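Local coordinates for putatuve endo-xylanase (Clostridium stercorarium, PDB 1O8P), which probably binds xylan and cellulose chains as a family 6 carbohydrate-binding module, a beta-sandwich that would hold the attached xylanase on its polysaccharide substrate, at residues A[75-80]-A[120-125]; A[36-41]-A[59-64]; A[81-86]-A[110-115]; A[23-28]-A[66-71]; A[88-93]-A[132-137]. All coordinates share one frame; numbering follows the deposited sequence.

Contact 1. Residues A[75-80]-A[120-125]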
# COMPACT_ATOMS: atom_id res chain seq x y z
N THR A 75 2.97 14.11 2.42
CA THR A 75 1.65 14.65 2.09
C THR A 75 1.06 13.92 0.90
O THR A 75 -0.02 14.25 0.44
CB THR A 75 1.74 16.17 1.74
OG1 THR A 75 2.87 16.34 0.87
CG2 THR A 75 2.13 17.01 2.95
N SER A 76 1.76 12.92 0.38
CA SER A 76 1.21 12.17 -0.75
C SER A 76 1.70 10.73 -0.76
O SER A 76 2.74 10.42 -0.17
CB SER A 76 1.47 12.95 -2.06
OG SER A 76 2.08 12.20 -3.06
N VAL A 77 0.93 9.84 -1.39
CA VAL A 77 1.27 8.42 -1.50
C VAL A 77 1.08 8.01 -2.94
O VAL A 77 0.20 8.55 -3.62
CB VAL A 77 0.42 7.50 -0.59
CG1 VAL A 77 -1.12 7.61 -0.89
CG2 VAL A 77 0.90 6.04 -0.69
N THR A 78 1.95 7.08 -3.39
CA THR A 78 1.92 6.48 -4.70
C THR A 78 1.99 4.97 -4.58
O THR A 78 2.86 4.46 -3.89
CB THR A 78 3.11 6.99 -5.55
OG1 THR A 78 2.99 8.40 -5.73
CG2 THR A 78 3.06 6.43 -6.98
N ALA A 79 1.11 4.24 -5.26
CA ALA A 79 1.21 2.77 -5.30
C ALA A 79 1.34 2.27 -6.75
O ALA A 79 0.76 2.87 -7.67
CB ALA A 79 -0.01 2.12 -4.57
N ARG A 80 2.11 1.20 -6.97
CA ARG A 80 2.23 0.58 -8.29
C ARG A 80 1.29 -0.59 -8.24
O ARG A 80 1.50 -1.51 -7.43
CB ARG A 80 3.65 0.07 -8.57
CG ARG A 80 3.85 -0.37 -10.02
CD ARG A 80 5.29 -0.69 -10.44
NE ARG A 80 5.43 -1.20 -11.82
CZ ARG A 80 5.60 -2.51 -12.19
NH1 ARG A 80 5.59 -3.51 -11.30
NH2 ARG A 80 5.74 -2.84 -13.49
N ALA A 120 -2.32 9.65 -4.44
CA ALA A 120 -3.38 10.34 -3.68
C ALA A 120 -2.66 11.23 -2.67
O ALA A 120 -1.52 10.94 -2.27
CB ALA A 120 -4.28 9.33 -2.95
N THR A 121 -3.31 12.32 -2.27
CA THR A 121 -2.82 13.09 -1.13
C THR A 121 -3.20 12.36 0.19
O THR A 121 -4.16 11.59 0.23
CB THR A 121 -3.37 14.52 -1.11
OG1 THR A 121 -4.77 14.45 -0.77
CG2 THR A 121 -3.37 15.17 -2.53
N ILE A 122 -2.46 12.66 1.24
CA ILE A 122 -2.73 12.16 2.58
C ILE A 122 -2.58 13.33 3.54
O ILE A 122 -1.84 14.27 3.25
CB ILE A 122 -1.76 10.93 2.95
CG1 ILE A 122 -0.26 11.24 2.84
CG2 ILE A 122 -2.07 9.71 2.11
CD1 ILE A 122 0.64 10.47 3.88
N SER A 123 -3.34 13.31 4.65
CA SER A 123 -3.08 14.18 5.80
C SER A 123 -1.60 14.10 6.09
O SER A 123 -1.02 12.99 6.08
CB SER A 123 -3.78 13.69 7.06
OG SER A 123 -5.15 13.55 6.86
N ASN A 124 -1.01 15.27 6.36
CA ASN A 124 0.38 15.37 6.72
C ASN A 124 0.68 14.44 7.88
O ASN A 124 0.10 14.59 8.94
CB ASN A 124 0.73 16.81 7.12
CG ASN A 124 2.25 16.98 7.41
OD1 ASN A 124 3.09 16.58 6.60
ND2 ASN A 124 2.59 17.54 8.57
N THR A 125 1.61 13.50 7.66
CA THR A 125 1.98 12.48 8.62
C THR A 125 3.50 12.56 8.83
O THR A 125 4.25 12.58 7.86
CB THR A 125 1.59 11.11 7.99
OG1 THR A 125 0.19 11.12 7.71
CG2 THR A 125 1.81 9.90 8.93
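Val77 and Ile122 meet on the buried face of the sheet with their side chains crossing at about a right angle, CG1 of Val77 resting 3.8 Å from CG2 of Ile122. Val77 turns CG1 into the position between its own backbone N and carbonyl carbon (chi1 59°), and this branch also touches the methyl of Ala120, with Val77 CG1 4.1 Å from Ala120 CB. The other branch of Ile122, CG1, reaches back over the neighbouring backbone and lies 3.6 Å from Ser76 N. On the other face Ser76 and Thr121 form a non-hydrogen-bonded antiparallel pair whose CA atoms are 4.2 Å apart; the backbones are close there, and Ser76 CB packs on the carbonyl oxygen of Ala120. Near the end of strand 116-125 the contact thins to Thr75 CG2 against Asn124 OD1, 3.8 Å apart.

Val77 and Ala120 exchange a pair of backbone bonds, Val77 N to Ala120 O at 2.8 Å and Ala120 N to Val77 O at 2.9 Å. The bond from Ile122 N to Thr75 O differs, because its donor stands 60° out of the carbonyl plane. This coincides with a classic beta bulge, in which Thr75 and Ser76 both face Ser147 on the other neighbouring strand. Ile104 and Phe146 continue the apolar layer around Val77. The chemistry is thus divided by face: aliphatic branches close the sandwich interior, small hydroxyl side chains line the outer side, and the backbone supplies the polar bonds between the strands.

Contact 2. Residues A[36-41]-A[59-64]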
# COMPACT_ATOMS: atom_id res chain seq x y z
N SER A 36 1.99 -8.01 9.00
CA SER A 36 0.73 -8.56 9.46
C SER A 36 -0.31 -8.40 8.32
O SER A 36 -0.17 -7.55 7.44
CB SER A 36 0.30 -7.75 10.67
OG SER A 36 -1.04 -8.01 10.97
N SER A 37 -1.32 -9.26 8.27
CA SER A 37 -2.33 -9.14 7.21
C SER A 37 -3.65 -9.76 7.63
O SER A 37 -3.68 -10.62 8.54
CB SER A 37 -1.86 -9.72 5.89
OG SER A 37 -1.81 -11.12 5.94
N TYR A 38 -4.74 -9.26 7.05
CA TYR A 38 -6.01 -9.92 7.14
C TYR A 38 -6.46 -10.35 5.76
O TYR A 38 -6.58 -9.54 4.87
CB TYR A 38 -7.11 -9.03 7.78
CG TYR A 38 -8.45 -9.72 7.60
CD1 TYR A 38 -8.84 -10.74 8.47
CD2 TYR A 38 -9.28 -9.44 6.48
CE1 TYR A 38 -10.04 -11.41 8.27
CE2 TYR A 38 -10.47 -10.12 6.28
CZ TYR A 38 -10.85 -11.08 7.19
OH TYR A 38 -11.99 -11.78 7.03
N GLY A 39 -6.75 -11.62 5.57
CA GLY A 39 -7.39 -12.04 4.34
C GLY A 39 -6.87 -13.40 3.97
O GLY A 39 -5.72 -13.54 3.53
N PRO A 40 -7.74 -14.40 4.17
CA PRO A 40 -7.38 -15.83 4.06
C PRO A 40 -6.66 -16.19 2.78
O PRO A 40 -5.74 -17.01 2.85
CB PRO A 40 -8.75 -16.56 4.11
CG PRO A 40 -9.81 -15.46 3.91
CD PRO A 40 -9.15 -14.21 4.57
N ASN A 41 -7.06 -15.57 1.66
CA ASN A 41 -6.55 -15.90 0.33
C ASN A 41 -5.30 -15.15 -0.11
O ASN A 41 -4.73 -15.50 -1.14
CB ASN A 41 -7.61 -15.61 -0.72
CG ASN A 41 -8.83 -16.54 -0.61
OD1 ASN A 41 -8.83 -17.48 0.18
ND2 ASN A 41 -9.85 -16.28 -1.42
N ASN A 59 -12.40 -7.41 -0.99
CA ASN A 59 -13.01 -6.46 -0.06
C ASN A 59 -12.82 -6.85 1.42
O ASN A 59 -13.12 -7.99 1.82
CB ASN A 59 -14.52 -6.30 -0.36
CG ASN A 59 -15.16 -5.24 0.47
OD1 ASN A 59 -14.53 -4.25 0.75
ND2 ASN A 59 -16.40 -5.44 0.91
N GLY A 60 -12.33 -5.91 2.22
CA GLY A 60 -12.08 -6.09 3.63
C GLY A 60 -10.68 -6.58 3.97
O GLY A 60 -10.30 -6.57 5.16
N TYR A 61 -9.91 -7.02 2.97
CA TYR A 61 -8.49 -7.40 3.21
C TYR A 61 -7.62 -6.20 3.58
O TYR A 61 -7.99 -5.06 3.32
CB TYR A 61 -7.85 -8.05 1.99
CG TYR A 61 -8.24 -9.47 1.73
CD1 TYR A 61 -9.48 -9.98 2.12
CD2 TYR A 61 -7.35 -10.32 1.05
CE1 TYR A 61 -9.84 -11.32 1.86
CE2 TYR A 61 -7.66 -11.65 0.79
CZ TYR A 61 -8.90 -12.15 1.19
OH TYR A 61 -9.20 -13.43 0.89
N SER A 62 -6.47 -6.46 4.19
CA SER A 62 -5.63 -5.41 4.70
C SER A 62 -4.22 -5.94 4.92
O SER A 62 -4.02 -7.15 5.15
CB SER A 62 -6.21 -4.82 6.02
OG SER A 62 -6.04 -5.72 7.10
N THR A 63 -3.24 -5.04 4.79
CA THR A 63 -1.85 -5.36 5.10
C THR A 63 -1.32 -4.26 5.97
O THR A 63 -1.69 -3.10 5.82
CB THR A 63 -0.98 -5.56 3.83
OG1 THR A 63 -1.45 -4.71 2.80
CG2 THR A 63 -1.18 -6.92 3.23
N THR A 64 -0.46 -4.65 6.90
CA THR A 64 0.07 -3.74 7.87
C THR A 64 1.58 -3.73 7.73
O THR A 64 2.20 -4.79 7.63
CB THR A 64 -0.31 -4.21 9.27
OG1 THR A 64 -1.73 -4.11 9.44
CG2 THR A 64 0.32 -3.30 10.40
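Tyr61 sets CG anti to its carbonyl carbon (chi1 -76°), and Tyr38 sets CG anti to its backbone N (chi1 170°); these torsions start each side chain on its way to the other segment. Gly39 CA stands over the centre of the Tyr61 ring, 3.4 Å from its centroid and 6° off the normal, a close CH-pi contact made by the bare CA of glycine. Beyond the ring, Tyr61 OH accepts a hydrogen bond from Asn41 N at 3.1 Å, while Pro40 CD lies 4.0 Å from Tyr61 CZ. The phenol therefore holds the loop that leaves the strand both by its face and by its oxygen. Tyr38 brings CD2 to 3.3 Å from Gly60 O, and its ring edge meets Tyr61 CA. Antiparallel backbone bonds complete the pairing: Tyr38 N to Ser62 O is 2.9 Å, and Ser62 N returns to Tyr38 O at 3.2 Å. Strand 36-38 lies along one side of strand 62-69, whose other neighbour here is strand 128-135, where Thr63 packs on Leu133 and Phe135.

Contact 3. Residues A[81-86]-A[110-115]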
# COMPACT_ATOMS: atom_id res chain seq x y z
N VAL A 81 0.23 -0.51 -9.04
CA VAL A 81 -0.93 -1.41 -8.86
C VAL A 81 -1.44 -1.94 -10.21
O VAL A 81 -1.24 -1.31 -11.25
CB VAL A 81 -2.10 -0.70 -8.10
CG1 VAL A 81 -1.73 -0.40 -6.63
CG2 VAL A 81 -2.45 0.58 -8.80
N ALA A 82 -2.06 -3.11 -10.21
CA ALA A 82 -2.76 -3.62 -11.40
C ALA A 82 -4.12 -4.09 -10.97
O ALA A 82 -4.23 -4.72 -9.90
CB ALA A 82 -2.01 -4.79 -12.01
N THR A 83 -5.14 -3.83 -11.79
CA THR A 83 -6.46 -4.40 -11.54
C THR A 83 -7.31 -4.43 -12.80
O THR A 83 -7.00 -3.75 -13.80
CB THR A 83 -7.18 -3.69 -10.35
OG1 THR A 83 -8.39 -4.39 -10.03
CG2 THR A 83 -7.61 -2.25 -10.70
N GLN A 84 -8.38 -5.21 -12.77
CA GLN A 84 -9.35 -5.22 -13.86
C GLN A 84 -10.63 -4.40 -13.58
O GLN A 84 -11.41 -4.18 -14.48
CB GLN A 84 -9.76 -6.66 -14.14
CG GLN A 84 -8.74 -7.41 -14.91
CD GLN A 84 -9.27 -8.75 -15.32
OE1 GLN A 84 -10.48 -8.89 -15.56
NE2 GLN A 84 -8.40 -9.72 -15.45
N ASN A 85 -10.86 -3.99 -12.34
CA ASN A 85 -12.03 -3.20 -11.96
C ASN A 85 -11.65 -2.12 -10.94
O ASN A 85 -10.79 -2.35 -10.10
CB ASN A 85 -13.13 -4.09 -11.38
CG ASN A 85 -13.66 -5.11 -12.40
OD1 ASN A 85 -13.13 -6.22 -12.51
ND2 ASN A 85 -14.69 -4.74 -13.16
N ALA A 86 -12.34 -0.97 -11.04
CA ALA A 86 -12.12 0.18 -10.16
C ALA A 86 -12.26 -0.21 -8.69
O ALA A 86 -13.22 -0.87 -8.28
CB ALA A 86 -13.08 1.32 -10.50
N GLY A 110 -6.62 -2.67 -17.03
CA GLY A 110 -6.86 -3.58 -18.13
C GLY A 110 -6.43 -5.02 -17.87
O GLY A 110 -6.86 -5.93 -18.58
N SER A 111 -5.57 -5.23 -16.87
CA SER A 111 -5.12 -6.58 -16.51
C SER A 111 -4.40 -6.63 -15.16
O SER A 111 -3.76 -5.66 -14.75
CB SER A 111 -4.29 -7.15 -17.65
OG SER A 111 -3.04 -7.59 -17.24
N PHE A 112 -4.51 -7.76 -14.46
CA PHE A 112 -3.74 -7.93 -13.23
C PHE A 112 -2.23 -7.97 -13.40
O PHE A 112 -1.52 -8.11 -12.41
CB PHE A 112 -4.23 -9.14 -12.43
CG PHE A 112 -5.53 -8.89 -11.73
CD1 PHE A 112 -5.57 -8.07 -10.61
CD2 PHE A 112 -6.71 -9.46 -12.22
CE1 PHE A 112 -6.78 -7.84 -9.96
CE2 PHE A 112 -7.95 -9.21 -11.57
CZ PHE A 112 -7.98 -8.41 -10.45
N ASP A 113 -1.74 -7.86 -14.63
CA ASP A 113 -0.29 -7.78 -14.88
C ASP A 113 0.08 -6.56 -15.74
O ASP A 113 1.12 -6.52 -16.39
CB ASP A 113 0.29 -9.10 -15.43
CG ASP A 113 1.83 -9.15 -15.34
OD1 ASP A 113 2.42 -8.59 -14.36
OD2 ASP A 113 2.55 -9.73 -16.19
N THR A 114 -0.78 -5.56 -15.72
CA THR A 114 -0.44 -4.25 -16.25
C THR A 114 -0.43 -3.30 -15.08
O THR A 114 -1.50 -2.94 -14.58
CB THR A 114 -1.54 -3.84 -17.31
OG1 THR A 114 -1.68 -4.90 -18.26
CG2 THR A 114 -1.11 -2.59 -18.12
N TYR A 115 0.76 -2.92 -14.63
CA TYR A 115 0.92 -2.04 -13.47
C TYR A 115 1.03 -0.59 -13.87
O TYR A 115 1.65 -0.24 -14.88
CB TYR A 115 2.13 -2.46 -12.61
CG TYR A 115 1.88 -3.77 -11.89
CD1 TYR A 115 2.01 -4.99 -12.56
CD2 TYR A 115 1.42 -3.79 -10.56
CE1 TYR A 115 1.74 -6.19 -11.92
CE2 TYR A 115 1.16 -5.01 -9.91
CZ TYR A 115 1.32 -6.18 -10.59
OH TYR A 115 1.08 -7.39 -9.96
O HOH W 1 -5.88 -9.90 -15.42
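Ala82 directs its CB at residues 110-115, which run past the end of strand 74-82 without regular strand structure and fold into a type I turn from Ser111 to Thr114. That methyl sits over the centre of the Tyr115 ring, 3.7 Å from its centroid and 6° off the normal, a CH-pi contact. Carbonyl oxygens also lie close to this methyl, Thr114 O at 3.2 Å and Ser111 O at 3.4 Å from Ala82 CB. Phe112 lies against the next two residues: its CE1 is 3.8 Å from Thr83 CA, and Gln84 N stands over one ring face, offset toward the rim. Gln84 extends beyond CG and crosses the Phe112 side chain at about a right angle, with NE2 3.7 Å from Phe112 CD2. A water accepts from Phe112 N; its link to Gln84 NE2 is too short to be trusted and remains doubtful. Direct backbone bonding is slight, a weak bond from Gly110 N to Thr83 O; Thr109 OG1 adds bonds to Thr83 N and Thr114 O. Within the turn, Ser111 OG accepts from Asp113 N at 2.9 Å. This is an ST turn combined with a type I turn, part of the loop connecting strands 100-106 and 116-125 at one end of the beta-sandwich.

Contact 4. Residues A[23-28]-A[66-71]; sequences RSAFSN and KNIDFG
Arg23 and Ile68 pair as parallel neighbours in the mixed sheet of the beta-sandwich, where the short strand 23-24 runs beside the end of strand 62-69. The Arg23 side chain can be followed along this edge. Its CB lies 4.0 Å from Ile68 CD1. The chain then bends at chi3 (-87°), which carries NE round so that it comes 3.8 Å from Ile68 CD1. That methyl lies over one face of the guanidinium, whose CZ is also near it. At the tip NH2 gives a weak hydrogen bond to Lys66 O, 3.4 Å away, which lies at the edge of the group near its plane. NH2 also forms a salt bridge with Asp35, and NH1 bonds to Asp33 O, so the charged end has several partners while its flat face rests on isoleucine.

Two of the backbone bonds are nearly straight: Arg23 N to Asn67 O has an angle at hydrogen of 173°, and Asp69 N to Arg23 O is short at 2.7 Å. A third, Ala25 N to Asp69 O, is more bent. Past the paired residues, Ala25 CB points at the other segment, 3.6 Å from Ile68 CG2 and over the centre of the Phe70 ring. Each segment then turns, held by a side-chain oxygen. Ser24 OG accepts from Phe26 N in an ST turn, and Asp69 OD1 accepts from Gly71 N in an Asx turn, while Asp69 OD2 is hydrogen-bonded to Val19 N. Phe70 also meets the ring of Phe146 from strand 140-147. The edge of the Phe26 ring points at a backbone carbonyl, with Phe26 CZ 3.3 Å from Phe70 O.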
# COMPACT_ATOMS: atom_id res chain seq x y z
N ARG A 23 11.92 1.63 8.48
CA ARG A 23 11.95 1.69 7.04
C ARG A 23 11.52 3.09 6.66
O ARG A 23 10.55 3.63 7.26
CB ARG A 23 10.91 0.74 6.44
CG ARG A 23 11.25 -0.71 6.57
CD ARG A 23 10.26 -1.62 5.90
NE ARG A 23 9.14 -1.95 6.78
CZ ARG A 23 8.15 -2.77 6.45
NH1 ARG A 23 8.10 -3.34 5.24
NH2 ARG A 23 7.19 -3.00 7.32
N SER A 24 12.19 3.65 5.66
CA SER A 24 11.82 4.98 5.17
C SER A 24 10.44 4.98 4.48
O SER A 24 10.09 4.01 3.77
CB SER A 24 12.86 5.48 4.18
OG SER A 24 12.57 6.84 3.88
N ALA A 25 9.68 6.06 4.67
CA ALA A 25 8.41 6.30 3.96
C ALA A 25 8.68 6.69 2.50
O ALA A 25 7.82 6.54 1.65
CB ALA A 25 7.61 7.47 4.64
N PHE A 26 9.88 7.24 2.27
CA PHE A 26 10.29 7.87 1.01
C PHE A 26 11.08 7.00 0.03
O PHE A 26 11.41 7.48 -1.02
CB PHE A 26 11.00 9.19 1.29
CG PHE A 26 10.27 10.05 2.26
CD1 PHE A 26 9.18 10.83 1.84
CD2 PHE A 26 10.63 10.05 3.63
CE1 PHE A 26 8.49 11.61 2.74
CE2 PHE A 26 9.93 10.80 4.54
CZ PHE A 26 8.86 11.60 4.11
N SER A 27 11.36 5.74 0.37
CA SER A 27 11.80 4.69 -0.58
C SER A 27 10.68 3.67 -0.69
O SER A 27 10.00 3.43 0.31
CB SER A 27 13.01 3.88 -0.05
OG SER A 27 13.99 4.70 0.52
N ASN A 28 10.52 3.06 -1.87
CA ASN A 28 9.48 2.06 -2.09
C ASN A 28 9.34 1.05 -0.97
O ASN A 28 10.32 0.40 -0.55
CB ASN A 28 9.69 1.31 -3.40
CG ASN A 28 9.65 2.23 -4.59
OD1 ASN A 28 9.31 3.40 -4.46
ND2 ASN A 28 10.04 1.74 -5.72
N LYS A 66 4.67 -2.02 9.70
CA LYS A 66 5.06 -1.39 10.95
C LYS A 66 6.29 -0.55 10.81
O LYS A 66 7.08 -0.77 9.92
CB LYS A 66 5.28 -2.49 12.01
CG LYS A 66 4.00 -3.15 12.48
CD LYS A 66 4.30 -4.13 13.62
CE LYS A 66 3.69 -3.66 14.95
NZ LYS A 66 4.36 -2.43 15.58
N ASN A 67 6.46 0.45 11.66
CA ASN A 67 7.72 1.18 11.75
C ASN A 67 8.11 1.89 10.45
O ASN A 67 9.26 1.83 10.04
CB ASN A 67 8.86 0.25 12.26
CG ASN A 67 8.50 -0.40 13.61
OD1 ASN A 67 8.51 -1.64 13.78
ND2 ASN A 67 8.13 0.44 14.56
N ILE A 68 7.16 2.58 9.82
CA ILE A 68 7.54 3.47 8.71
C ILE A 68 7.98 4.85 9.25
O ILE A 68 7.26 5.49 10.02
CB ILE A 68 6.40 3.59 7.67
CG1 ILE A 68 5.86 2.22 7.24
CG2 ILE A 68 6.80 4.46 6.49
CD1 ILE A 68 6.92 1.15 6.94
N ASP A 69 9.15 5.30 8.82
CA ASP A 69 9.69 6.57 9.24
C ASP A 69 9.33 7.69 8.23
O ASP A 69 9.85 7.72 7.12
CB ASP A 69 11.19 6.43 9.42
CG ASP A 69 11.82 7.66 9.93
OD1 ASP A 69 11.09 8.64 10.19
OD2 ASP A 69 13.04 7.78 10.09
N PHE A 70 8.38 8.57 8.62
CA PHE A 70 7.83 9.68 7.77
C PHE A 70 8.65 10.98 7.96
O PHE A 70 8.37 12.02 7.35
CB PHE A 70 6.33 9.94 8.10
CG PHE A 70 5.36 8.90 7.50
CD1 PHE A 70 5.21 7.63 8.07
CD2 PHE A 70 4.62 9.19 6.35
CE1 PHE A 70 4.36 6.68 7.52
CE2 PHE A 70 3.74 8.24 5.80
CZ PHE A 70 3.62 6.97 6.39
N GLY A 71 9.62 10.95 8.86
CA GLY A 71 10.49 12.09 9.07
C GLY A 71 9.68 13.30 9.45
O GLY A 71 8.82 13.22 10.31
O HOH W 2 12.54 8.88 6.56

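Contact 5. Residues A[88-93]-A[132-137]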
# COMPACT_ATOMS: atom_id res chain seq x y z
N THR A 88 -10.42 0.80 -4.41
CA THR A 88 -9.76 1.80 -3.59
C THR A 88 -8.85 1.08 -2.62
O THR A 88 -9.11 -0.09 -2.21
CB THR A 88 -10.78 2.62 -2.77
OG1 THR A 88 -11.52 1.73 -1.91
CG2 THR A 88 -11.83 3.33 -3.62
N ILE A 89 -7.80 1.79 -2.23
CA ILE A 89 -6.93 1.37 -1.15
C ILE A 89 -6.94 2.48 -0.13
O ILE A 89 -6.55 3.60 -0.41
CB ILE A 89 -5.49 1.12 -1.68
CG1 ILE A 89 -5.50 0.20 -2.91
CG2 ILE A 89 -4.53 0.66 -0.53
CD1 ILE A 89 -4.19 0.08 -3.69
N GLN A 90 -7.40 2.18 1.07
CA GLN A 90 -7.32 3.12 2.15
C GLN A 90 -5.95 3.02 2.79
O GLN A 90 -5.40 1.93 2.91
CB GLN A 90 -8.40 2.82 3.18
CG GLN A 90 -9.78 3.29 2.72
CD GLN A 90 -10.86 3.06 3.76
OE1 GLN A 90 -10.67 2.26 4.67
NE2 GLN A 90 -11.97 3.77 3.64
N VAL A 91 -5.43 4.17 3.20
CA VAL A 91 -4.16 4.29 3.89
C VAL A 91 -4.46 4.80 5.30
O VAL A 91 -4.94 5.92 5.47
CB VAL A 91 -3.13 5.20 3.13
CG1 VAL A 91 -1.78 5.15 3.84
CG2 VAL A 91 -2.98 4.76 1.66
N ARG A 92 -4.22 3.96 6.31
CA ARG A 92 -4.63 4.22 7.68
C ARG A 92 -3.49 4.08 8.67
O ARG A 92 -2.48 3.42 8.37
CB ARG A 92 -5.72 3.24 8.12
CG ARG A 92 -6.98 3.24 7.31
CD ARG A 92 -8.07 2.72 8.11
NE ARG A 92 -9.37 2.94 7.54
CZ ARG A 92 -10.33 3.65 8.11
NH1 ARG A 92 -10.14 4.26 9.27
NH2 ARG A 92 -11.48 3.76 7.50
N LEU A 93 -3.64 4.68 9.85
CA LEU A 93 -2.68 4.52 10.94
C LEU A 93 -3.04 3.35 11.89
O LEU A 93 -4.19 3.21 12.30
CB LEU A 93 -2.61 5.78 11.76
CG LEU A 93 -2.04 7.02 11.09
CD1 LEU A 93 -2.05 8.15 12.11
CD2 LEU A 93 -0.62 6.76 10.51
N VAL A 132 -1.39 0.87 7.55
CA VAL A 132 -2.31 -0.17 7.10
C VAL A 132 -2.95 0.19 5.76
O VAL A 132 -3.47 1.27 5.59
CB VAL A 132 -3.41 -0.41 8.20
CG1 VAL A 132 -4.32 -1.58 7.83
CG2 VAL A 132 -2.71 -0.62 9.56
N LEU A 133 -2.88 -0.74 4.80
CA LEU A 133 -3.63 -0.63 3.52
C LEU A 133 -4.90 -1.51 3.62
O LEU A 133 -4.80 -2.69 3.92
CB LEU A 133 -2.74 -1.11 2.35
CG LEU A 133 -1.37 -0.43 2.24
CD1 LEU A 133 -0.60 -1.03 1.03
CD2 LEU A 133 -1.54 1.12 2.09
N VAL A 134 -6.07 -0.91 3.40
CA VAL A 134 -7.32 -1.61 3.48
C VAL A 134 -7.92 -1.57 2.09
O VAL A 134 -8.03 -0.51 1.48
CB VAL A 134 -8.28 -0.99 4.57
CG1 VAL A 134 -9.59 -1.81 4.68
CG2 VAL A 134 -7.56 -0.86 5.94
N PHE A 135 -8.27 -2.76 1.59
CA PHE A 135 -8.69 -2.96 0.22
C PHE A 135 -10.21 -3.18 0.08
O PHE A 135 -10.80 -3.88 0.90
CB PHE A 135 -7.96 -4.18 -0.33
CG PHE A 135 -6.46 -4.04 -0.30
CD1 PHE A 135 -5.81 -3.25 -1.24
CD2 PHE A 135 -5.72 -4.69 0.66
CE1 PHE A 135 -4.42 -3.12 -1.23
CE2 PHE A 135 -4.34 -4.57 0.70
CZ PHE A 135 -3.69 -3.78 -0.25
N SER A 136 -10.83 -2.60 -0.96
CA SER A 136 -12.29 -2.68 -1.17
C SER A 136 -12.65 -3.62 -2.31
O SER A 136 -13.82 -3.83 -2.67
CB SER A 136 -12.91 -1.28 -1.34
OG SER A 136 -12.58 -0.74 -2.60
N GLY A 137 -11.64 -4.26 -2.85
CA GLY A 137 -11.85 -5.12 -3.99
C GLY A 137 -10.51 -5.63 -4.49
O GLY A 137 -9.46 -5.25 -3.98
O HOH W 3 -10.47 0.42 0.91
O HOH W 4 -8.48 -2.73 -3.18
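Ile89, Leu133 and Phe135 supply the apolar part of this pairing, together with Val91. Ile89 CG2 touches both Leu133 CB and Phe135 CE1, each at 3.8 Å; Ile89 lies side by side with Phe135 and crosses Leu133 obliquely. Val91 and Leu133 also point the same way, Val91 CG2 being 3.9 Å from Leu133 CD2. All four are buried on one face. The backbone bonds are regular for antiparallel strands, with reciprocal pairs at Gln90 and Val134 and at Arg92 and Val132; Gln90 N to Val134 O measures 2.8 Å. The other face is mixed, with Gln90 and Arg92 beside Val132 and Val134. Gln90 OE1 accepts from both NE and NH2 of Arg92, at 3.2 Å from NE, and lies in the guanidinium plane although both donors stand above its own amide plane. Gly98 O takes the remaining Arg92 nitrogen, NH1. At the Thr88 end the hydroxyls Thr88 OG1 and Ser136 OG share a hydrogen bond of 2.8 Å, Ser136 N also bonds to Thr88 O, and one water donates to Thr88 O and Gly137 O. Strand 87-93 is flanked on its other side by strand 100-106, and strand 128-135 by strand 62-69, while Phe144 and Phe146 of strand 140-147 approach the buried face from the facing sheet.

In the fold
Contact 5 lies nearest the centre of the chain and contact 3 farthest, in a loop region at one end of the sandwich. Contacts 2, 4 and 5 belong to the mixed sheet: contacts 2 and 4 use successive parts of strand 62-69, and contact 2 is joined to contact 5 through strand 128-135. Contacts 1 and 3 share strand 74-82 of the facing sheet, with Arg80 packing on Tyr115. The two sheets meet, for example, where Val77 of contact 1 approaches Val91 of contact 5 and Val81 of contact 3 touches Ile89. Aliphatic packing marks the buried faces of contacts 1 and 5, whereas aromatic faces and turns mark contacts 2, 3 and 4.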